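Local atomic coordinates of protein (4-hydroxybenzoyl COA thioesterase) (Pseudomonas sp. CBS3, PDB entry 1BVQ), a protein that hydrolyses the thioester of 4-hydroxybenzoyl-CoA to 4-hydroxybenzoate and CoA, the last step in converting 4-chlorobenzoate to 4-hydroxybenzoate. Residues Pro60-Asn65 against Ile116-Met121; Arg88-Val93 against Ala129-Ala134; Phe68-Ser73 against Asp106-Met111. All coordinates share one frame; numbering follows the deposited sequence.

Interaction 1. Residues Pro60-Asn65 against Ile116-Met121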
# COMPACT_ATOMS: atom_id res chain seq x y z
N PRO A 60 -6.38 -16.41 7.94
CA PRO A 60 -6.01 -15.23 8.71
C PRO A 60 -4.83 -15.50 9.62
O PRO A 60 -4.56 -16.61 10.09
CB PRO A 60 -7.15 -14.95 9.68
CG PRO A 60 -8.10 -16.12 9.58
CD PRO A 60 -7.75 -16.86 8.30
N ILE A 61 -4.11 -14.45 9.89
CA ILE A 61 -2.98 -14.59 10.75
C ILE A 61 -3.34 -14.36 12.22
O ILE A 61 -4.12 -13.48 12.60
CB ILE A 61 -1.92 -13.74 10.03
CG1 ILE A 61 -0.55 -14.04 10.48
CG2 ILE A 61 -2.24 -12.27 10.10
CD1 ILE A 61 -0.43 -13.96 12.02
N VAL A 62 -2.76 -15.19 13.09
CA VAL A 62 -3.01 -15.10 14.54
C VAL A 62 -1.76 -14.60 15.29
O VAL A 62 -1.81 -13.94 16.31
CB VAL A 62 -3.72 -16.32 15.21
CG1 VAL A 62 -4.75 -17.00 14.30
CG2 VAL A 62 -2.79 -17.41 15.64
N SER A 63 -0.62 -14.91 14.74
CA SER A 63 0.57 -14.48 15.38
C SER A 63 1.72 -14.55 14.41
O SER A 63 1.65 -15.20 13.38
CB SER A 63 0.89 -15.66 16.29
OG SER A 63 1.26 -15.25 17.52
N CYS A 64 2.80 -13.89 14.76
CA CYS A 64 3.91 -13.96 13.87
C CYS A 64 5.18 -13.42 14.51
O CYS A 64 5.16 -12.56 15.37
CB CYS A 64 3.50 -13.27 12.62
SG CYS A 64 3.20 -11.56 13.04
N ASN A 65 6.29 -13.94 14.11
CA ASN A 65 7.53 -13.47 14.66
C ASN A 65 8.44 -13.34 13.47
O ASN A 65 8.52 -14.30 12.70
CB ASN A 65 8.01 -14.53 15.66
CG ASN A 65 9.52 -14.67 15.75
OD1 ASN A 65 10.13 -15.33 14.89
ND2 ASN A 65 10.09 -14.05 16.79
N ILE A 116 1.86 -17.71 12.32
CA ILE A 116 0.92 -18.67 12.82
C ILE A 116 -0.43 -18.28 12.23
O ILE A 116 -0.95 -17.20 12.51
CB ILE A 116 0.86 -18.78 14.35
CG1 ILE A 116 2.16 -19.33 14.90
CG2 ILE A 116 -0.24 -19.78 14.82
CD1 ILE A 116 2.01 -19.46 16.44
N ARG A 117 -0.98 -19.15 11.39
CA ARG A 117 -2.27 -18.91 10.75
C ARG A 117 -3.28 -20.02 10.98
O ARG A 117 -2.96 -21.08 11.49
CB ARG A 117 -2.00 -18.91 9.30
CG ARG A 117 -1.26 -17.64 8.87
CD ARG A 117 -0.93 -17.83 7.43
NE ARG A 117 -0.24 -16.69 6.84
CZ ARG A 117 -0.82 -15.64 6.27
NH1 ARG A 117 -2.14 -15.50 6.19
NH2 ARG A 117 -0.04 -14.66 5.73
N VAL A 118 -4.52 -19.75 10.58
CA VAL A 118 -5.61 -20.70 10.72
C VAL A 118 -6.56 -20.65 9.54
O VAL A 118 -6.72 -19.62 8.86
CB VAL A 118 -6.54 -20.43 11.91
CG1 VAL A 118 -5.94 -20.70 13.27
CG2 VAL A 118 -7.29 -19.10 11.86
N PHE A 119 -7.20 -21.79 9.31
CA PHE A 119 -8.16 -21.91 8.26
C PHE A 119 -9.37 -21.27 8.87
O PHE A 119 -9.63 -21.50 10.05
CB PHE A 119 -8.46 -23.37 7.91
CG PHE A 119 -7.41 -23.77 6.96
CD1 PHE A 119 -7.51 -23.40 5.62
CD2 PHE A 119 -6.27 -24.46 7.39
CE1 PHE A 119 -6.51 -23.75 4.73
CE2 PHE A 119 -5.26 -24.83 6.50
CZ PHE A 119 -5.39 -24.47 5.17
N ALA A 120 -10.10 -20.47 8.13
CA ALA A 120 -11.26 -19.85 8.77
C ALA A 120 -12.49 -19.72 7.89
O ALA A 120 -12.45 -19.82 6.67
CB ALA A 120 -10.91 -18.44 9.19
N MET A 121 -13.60 -19.49 8.56
CA MET A 121 -14.83 -19.34 7.85
C MET A 121 -15.62 -18.24 8.47
O MET A 121 -15.36 -17.84 9.61
CB MET A 121 -15.70 -20.60 8.03
CG MET A 121 -14.93 -21.91 8.04
SD MET A 121 -15.90 -23.30 7.35
CE MET A 121 -17.59 -22.71 7.67

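Interaction 2. Residues Arg88-Val93 against Ala129-Ala134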
# COMPACT_ATOMS: atom_id res chain seq x y z
N ARG A 88 -0.85 -27.85 14.01
CA ARG A 88 -1.41 -27.90 15.34
C ARG A 88 -2.80 -28.47 15.16
O ARG A 88 -3.03 -29.16 14.18
CB ARG A 88 -1.28 -26.59 16.10
CG ARG A 88 0.17 -26.36 16.55
CD ARG A 88 0.68 -24.98 16.21
NE ARG A 88 2.00 -24.70 16.72
CZ ARG A 88 2.22 -23.65 17.50
NH1 ARG A 88 1.21 -22.85 17.83
NH2 ARG A 88 3.46 -23.37 17.98
N ARG A 89 -3.75 -28.22 16.05
CA ARG A 89 -5.08 -28.79 15.82
C ARG A 89 -6.01 -28.07 14.80
O ARG A 89 -6.67 -28.69 13.95
CB ARG A 89 -5.74 -29.13 17.16
CG ARG A 89 -5.87 -27.94 18.14
CD ARG A 89 -4.56 -27.19 18.51
NE ARG A 89 -4.77 -25.83 19.03
CZ ARG A 89 -4.39 -24.73 18.40
NH1 ARG A 89 -3.77 -24.79 17.24
NH2 ARG A 89 -4.63 -23.54 18.95
N LYS A 90 -6.05 -26.73 14.92
CA LYS A 90 -6.85 -25.83 14.08
C LYS A 90 -6.03 -24.64 13.58
O LYS A 90 -6.57 -23.58 13.20
CB LYS A 90 -8.06 -25.25 14.83
CG LYS A 90 -8.91 -26.20 15.66
CD LYS A 90 -10.12 -25.52 16.26
CE LYS A 90 -11.47 -26.10 15.82
NZ LYS A 90 -12.65 -25.44 16.42
N SER A 91 -4.71 -24.84 13.58
CA SER A 91 -3.76 -23.85 13.16
C SER A 91 -2.44 -24.46 12.74
O SER A 91 -2.12 -25.58 13.12
CB SER A 91 -3.55 -22.93 14.35
OG SER A 91 -2.47 -23.27 15.20
N PHE A 92 -1.67 -23.70 11.96
CA PHE A 92 -0.39 -24.21 11.51
C PHE A 92 0.69 -23.12 11.59
O PHE A 92 0.43 -21.93 11.64
CB PHE A 92 -0.47 -24.79 10.03
CG PHE A 92 -1.07 -23.74 9.10
CD1 PHE A 92 -2.46 -23.62 8.97
CD2 PHE A 92 -0.26 -22.86 8.38
CE1 PHE A 92 -3.03 -22.65 8.15
CE2 PHE A 92 -0.81 -21.87 7.55
CZ PHE A 92 -2.20 -21.78 7.44
N VAL A 93 1.93 -23.56 11.58
CA VAL A 93 3.07 -22.65 11.64
C VAL A 93 3.69 -22.52 10.24
O VAL A 93 4.26 -23.48 9.74
CB VAL A 93 4.11 -23.11 12.65
CG1 VAL A 93 5.26 -22.10 12.65
CG2 VAL A 93 3.48 -23.16 14.05
N ALA A 129 -12.24 -20.28 13.20
CA ALA A 129 -11.18 -21.23 12.81
C ALA A 129 -11.73 -22.65 12.74
O ALA A 129 -12.70 -23.01 13.41
CB ALA A 129 -10.02 -21.24 13.81
N ILE A 130 -11.06 -23.40 11.96
CA ILE A 130 -11.51 -24.74 11.86
C ILE A 130 -10.32 -25.58 11.77
O ILE A 130 -9.22 -25.08 11.51
CB ILE A 130 -12.22 -24.98 10.54
CG1 ILE A 130 -11.15 -25.20 9.47
CG2 ILE A 130 -13.16 -23.84 10.15
CD1 ILE A 130 -11.71 -25.46 8.07
N GLU A 131 -10.61 -26.85 12.00
CA GLU A 131 -9.67 -27.93 11.96
C GLU A 131 -9.17 -27.93 10.55
O GLU A 131 -9.95 -27.72 9.62
CB GLU A 131 -10.58 -29.13 11.96
CG GLU A 131 -10.86 -29.73 13.32
CD GLU A 131 -10.66 -31.19 13.16
OE1 GLU A 131 -11.38 -31.88 12.43
OE2 GLU A 131 -9.63 -31.62 13.86
N VAL A 132 -7.91 -28.18 10.39
CA VAL A 132 -7.36 -28.11 9.04
C VAL A 132 -7.94 -29.28 8.25
O VAL A 132 -7.88 -30.44 8.68
CB VAL A 132 -5.85 -28.10 9.20
CG1 VAL A 132 -5.11 -27.96 7.86
CG2 VAL A 132 -5.45 -26.90 10.09
N PRO A 133 -8.64 -29.08 7.10
CA PRO A 133 -9.12 -30.20 6.35
C PRO A 133 -8.03 -31.19 5.97
O PRO A 133 -6.88 -30.84 5.57
CB PRO A 133 -9.96 -29.62 5.20
CG PRO A 133 -9.97 -28.12 5.37
CD PRO A 133 -9.05 -27.76 6.54
N ALA A 134 -8.42 -32.41 6.13
CA ALA A 134 -7.58 -33.53 5.86
C ALA A 134 -7.10 -33.53 4.42
O ALA A 134 -6.01 -34.04 4.10
CB ALA A 134 -8.33 -34.83 6.14
O HOH W 1 -7.10 -24.13 10.73

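Interaction 3. Residues Phe68-Ser73 against Asp106-Met111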
# COMPACT_ATOMS: atom_id res chain seq x y z
N PHE A 68 14.73 -9.19 11.01
CA PHE A 68 15.31 -8.63 9.78
C PHE A 68 16.78 -8.53 10.03
O PHE A 68 17.25 -7.92 11.01
CB PHE A 68 14.70 -7.25 9.44
CG PHE A 68 13.15 -7.23 9.45
CD1 PHE A 68 12.47 -7.17 10.67
CD2 PHE A 68 12.42 -7.27 8.25
CE1 PHE A 68 11.07 -7.14 10.71
CE2 PHE A 68 11.01 -7.25 8.29
CZ PHE A 68 10.34 -7.18 9.52
N VAL A 69 17.55 -9.11 9.18
CA VAL A 69 18.92 -9.06 9.44
C VAL A 69 19.66 -8.15 8.54
O VAL A 69 20.65 -7.63 8.98
CB VAL A 69 19.62 -10.40 9.35
CG1 VAL A 69 19.68 -11.08 10.72
CG2 VAL A 69 18.96 -11.37 8.39
N CYS A 70 19.18 -7.96 7.32
CA CYS A 70 19.91 -7.12 6.27
C CYS A 70 18.95 -6.17 5.55
O CYS A 70 17.76 -6.39 5.51
CB CYS A 70 20.47 -8.14 5.27
SG CYS A 70 21.42 -7.42 3.86
N THR A 71 19.45 -5.07 4.93
CA THR A 71 18.54 -4.14 4.18
C THR A 71 18.30 -4.63 2.75
O THR A 71 19.05 -5.46 2.21
CB THR A 71 19.10 -2.73 4.04
OG1 THR A 71 20.45 -2.79 3.60
CG2 THR A 71 19.05 -1.93 5.34
N ALA A 72 17.37 -3.98 2.07
CA ALA A 72 17.12 -4.30 0.68
C ALA A 72 16.62 -3.02 0.02
O ALA A 72 16.10 -2.17 0.71
CB ALA A 72 16.29 -5.54 0.43
N SER A 73 16.80 -2.93 -1.31
CA SER A 73 16.38 -1.76 -2.06
C SER A 73 15.89 -2.10 -3.45
O SER A 73 15.99 -3.26 -3.90
CB SER A 73 17.51 -0.73 -2.15
OG SER A 73 16.95 0.54 -2.50
N ASP A 106 25.07 -10.36 -5.34
CA ASP A 106 25.34 -10.61 -3.94
C ASP A 106 24.12 -11.33 -3.39
O ASP A 106 23.01 -11.07 -3.85
CB ASP A 106 25.58 -9.33 -3.11
CG ASP A 106 25.67 -9.55 -1.61
OD1 ASP A 106 26.86 -9.94 -1.23
OD2 ASP A 106 24.73 -9.39 -0.84
N VAL A 107 24.36 -12.32 -2.42
CA VAL A 107 23.18 -12.96 -1.82
C VAL A 107 23.32 -13.08 -0.29
O VAL A 107 24.20 -13.78 0.24
CB VAL A 107 22.84 -14.35 -2.44
CG1 VAL A 107 23.38 -14.47 -3.86
CG2 VAL A 107 23.33 -15.57 -1.63
N GLN A 108 22.40 -12.36 0.35
CA GLN A 108 22.30 -12.28 1.81
C GLN A 108 20.89 -12.61 2.30
O GLN A 108 19.88 -12.34 1.66
CB GLN A 108 22.62 -10.85 2.31
CG GLN A 108 24.12 -10.71 2.60
CD GLN A 108 24.64 -9.39 3.19
OE1 GLN A 108 24.67 -9.22 4.42
NE2 GLN A 108 25.08 -8.45 2.36
N LEU A 109 20.82 -13.20 3.46
CA LEU A 109 19.52 -13.50 4.02
C LEU A 109 18.96 -12.17 4.49
O LEU A 109 19.69 -11.35 5.08
CB LEU A 109 19.64 -14.56 5.17
CG LEU A 109 18.46 -14.63 6.14
CD1 LEU A 109 17.42 -15.64 5.67
CD2 LEU A 109 18.89 -15.09 7.56
N VAL A 110 17.74 -11.87 4.08
CA VAL A 110 17.18 -10.61 4.45
C VAL A 110 16.28 -10.65 5.61
O VAL A 110 16.28 -9.75 6.44
CB VAL A 110 16.46 -10.01 3.27
CG1 VAL A 110 15.47 -9.00 3.83
CG2 VAL A 110 17.52 -9.23 2.50
N MET A 111 15.49 -11.71 5.66
CA MET A 111 14.57 -11.82 6.75
C MET A 111 14.05 -13.23 6.94
O MET A 111 14.09 -14.06 6.02
CB MET A 111 13.40 -10.86 6.46
CG MET A 111 12.20 -11.11 7.30
SD MET A 111 10.78 -10.73 6.28
CE MET A 111 9.87 -9.95 7.61

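Interaction 1. Residues Pro60-Asn65 against Ile116-Met121
A classic beta bulge, in which Val62 and Ser63 both face Ile116, marks this antiparallel strand pairing in the hot-dog fold, at the substrate site, which includes Pro60 and Ile61. The carbonyl oxygen of Ile116 receives Val62 N at 2.8 Å, with the N-H...O angle at 167° and the donor nearly in line with the C=O bond. The same oxygen also takes Ser63 N, although the position of that nitrogen is less certain. One register step is lost here: Ser63 pairs with Ile116 at a hydrogen-bonded site, whereas Ile61 faces Arg117 at a non-hydrogen-bonded one. Farther along, Val118 N donates to Pro60 O at 3.2 Å, and the CA of Arg117 makes a C-H...O contact with the same carbonyl.

Ile61 and Arg117 lie on one face of the sheet. The CB of Ile61 stands over one face of the guanidinium, toward its rim, while Arg117 CG passes 4.0 Å from Ile61 CG1. With its chain extended from CG to NE, Arg117 reaches Thr59 O with a hydrogen bond and Glu115 and Asp32 with salt bridges, which probably offset its buried charge. From the bulge onward, Ser63 and Cys64 pair with a strand of the second subunit, which carries the sheet across the interface.

Val62 and Pro60 make the apolar contacts. Val62 CG1 meets Val118 CG1 at 4.0 Å, and Val62 CG2 lies 3.6 Å from Ile116 CG2. The Pro60 ring leans on two residues: its CG touches Val118 CG2 at 3.8 Å, and its CD rests 3.6 Å from Ala120 CB.

Interaction 2. Residues Arg88-Val93 against Ala129-Ala134
Water, rather than a direct bond, joins the backbones of Lys90 and Ile130. The two carbonyl oxygens, Lys90 O and Ile130 O, come within 3.5 Å of each other, and as acceptors they cannot bond together. One water donates to both: it lies 2.5 Å from Ile130 O, and its bond to Lys90 O, at 2.6 Å, is weak.

Van der Waals contact carries the rest across the gap. Lys90 CB sits 3.5 Å from Ile130 O, and the aliphatic chain then runs along the backbone of Glu131, with CE 4.0 Å from Glu131 N. A bend at chi3 (119°) carries the lysine end past Glu131 toward Ala129, leaving NZ 3.9 Å from Ala129 O. Val132 sends CG2 toward the turn from the other segment, 4.1 Å from Ser91 N, a buried amide for which the model has no partner.

The contact joins the turn between strands 77-87 and 92-101 to the end of strand 126-130, at one end of the hot-dog sheet, where the chain leads through Pro133, the N-cap residue, into helix 134-139. Lys90, a substrate-binding residue, places this surface contact at that site. Both segments also bond to strand 107-123, Phe92 with Arg117 and Ile130 with Phe119.

Polar bonds inside the turn give it shape. Arg88 N bonds to Ser91 O, while Arg89 NH1 donates to Ser91 OG at 2.9 Å with the hydroxyl oxygen at the guanidinium edge and in its plane. Arg88 NE turns back to a salt bridge with Glu86.

Interaction 3. Residues Phe68-Ser73 against Asp106-Met111
A Met-aromatic contact brings the sulfur of Met111 obliquely against the Phe68 ring, with SD 4.9 Å from the ring centroid and 46° off the ring normal. Both side chains lie side by side and point the same way, from an antiparallel non-hydrogen-bonded pair whose CA atoms, Phe68 CA and Met111 CA, are 4.5 Å apart. Met111 CG stands anti to the backbone N (chi1 165°), running beside the ring 4.0 Å from Phe68 CD2; bends at chi2 and chi3 bring the thioether to the ring, though the place of its end methyl is doubtful. Tyr27 and Leu31 of helix 25-42 pack on Met111, and Ile61 of the second subunit packs on Phe68. Replacing Phe68 by an alanine would probably leave the Met111 thioether without its aromatic partner and freer to turn, and open a gap beside Ile61 of the second subunit.

The segments meet where strand 56-68 runs out against strand 107-123 of the hot-dog sheet. Val69 N donates to Val110 O at 3.1 Å, approaching from above the carbonyl plane (41° out of it). Val110 and Met111 together face Val98 on the neighbouring strand, forming a classic beta bulge in strand 107-123.

Past this bond the loop packs on the strand through smaller groups. Val69 CG2 meets Leu109 CD2 at 3.8 Å. Cys70 CB comes 3.3 Å from Leu109 O, and Cys70 SG stands over the flat of the Gln108 amide, 3.8 Å from Gln108 OE1. Ala72 CB approaches Val110 CG2, both residues also touching Tyr27. Gln108 NE2 makes a weak bond to Asp106 OD2, an oxygen that also forms a salt bridge with Arg100; another nitrogen of this arginine bonds to Thr71 O.

Overall arrangement
From the N terminus, the chain passes helix 25-42 and enters strand 56-68, where 60-65 opens interaction 1 and, just after it, 68-73 opens interaction 3. The turn 88-93 opens interaction 2 before either has closed. Segment 106-111 closes interaction 3, nested inside the loop of interaction 1, which 116-121 closes next; 129-134 closes interaction 2 last, so that it crosses both others. Strand 107-123 runs through interactions 1 and 3, whose centres are about 25 Å apart on opposite sides of the chain's centre. Interactions 1 and 2 touch, strand 107-123 being flanked by strands 92-101 and 126-130. Interactions 1 and 3 also reach the second subunit.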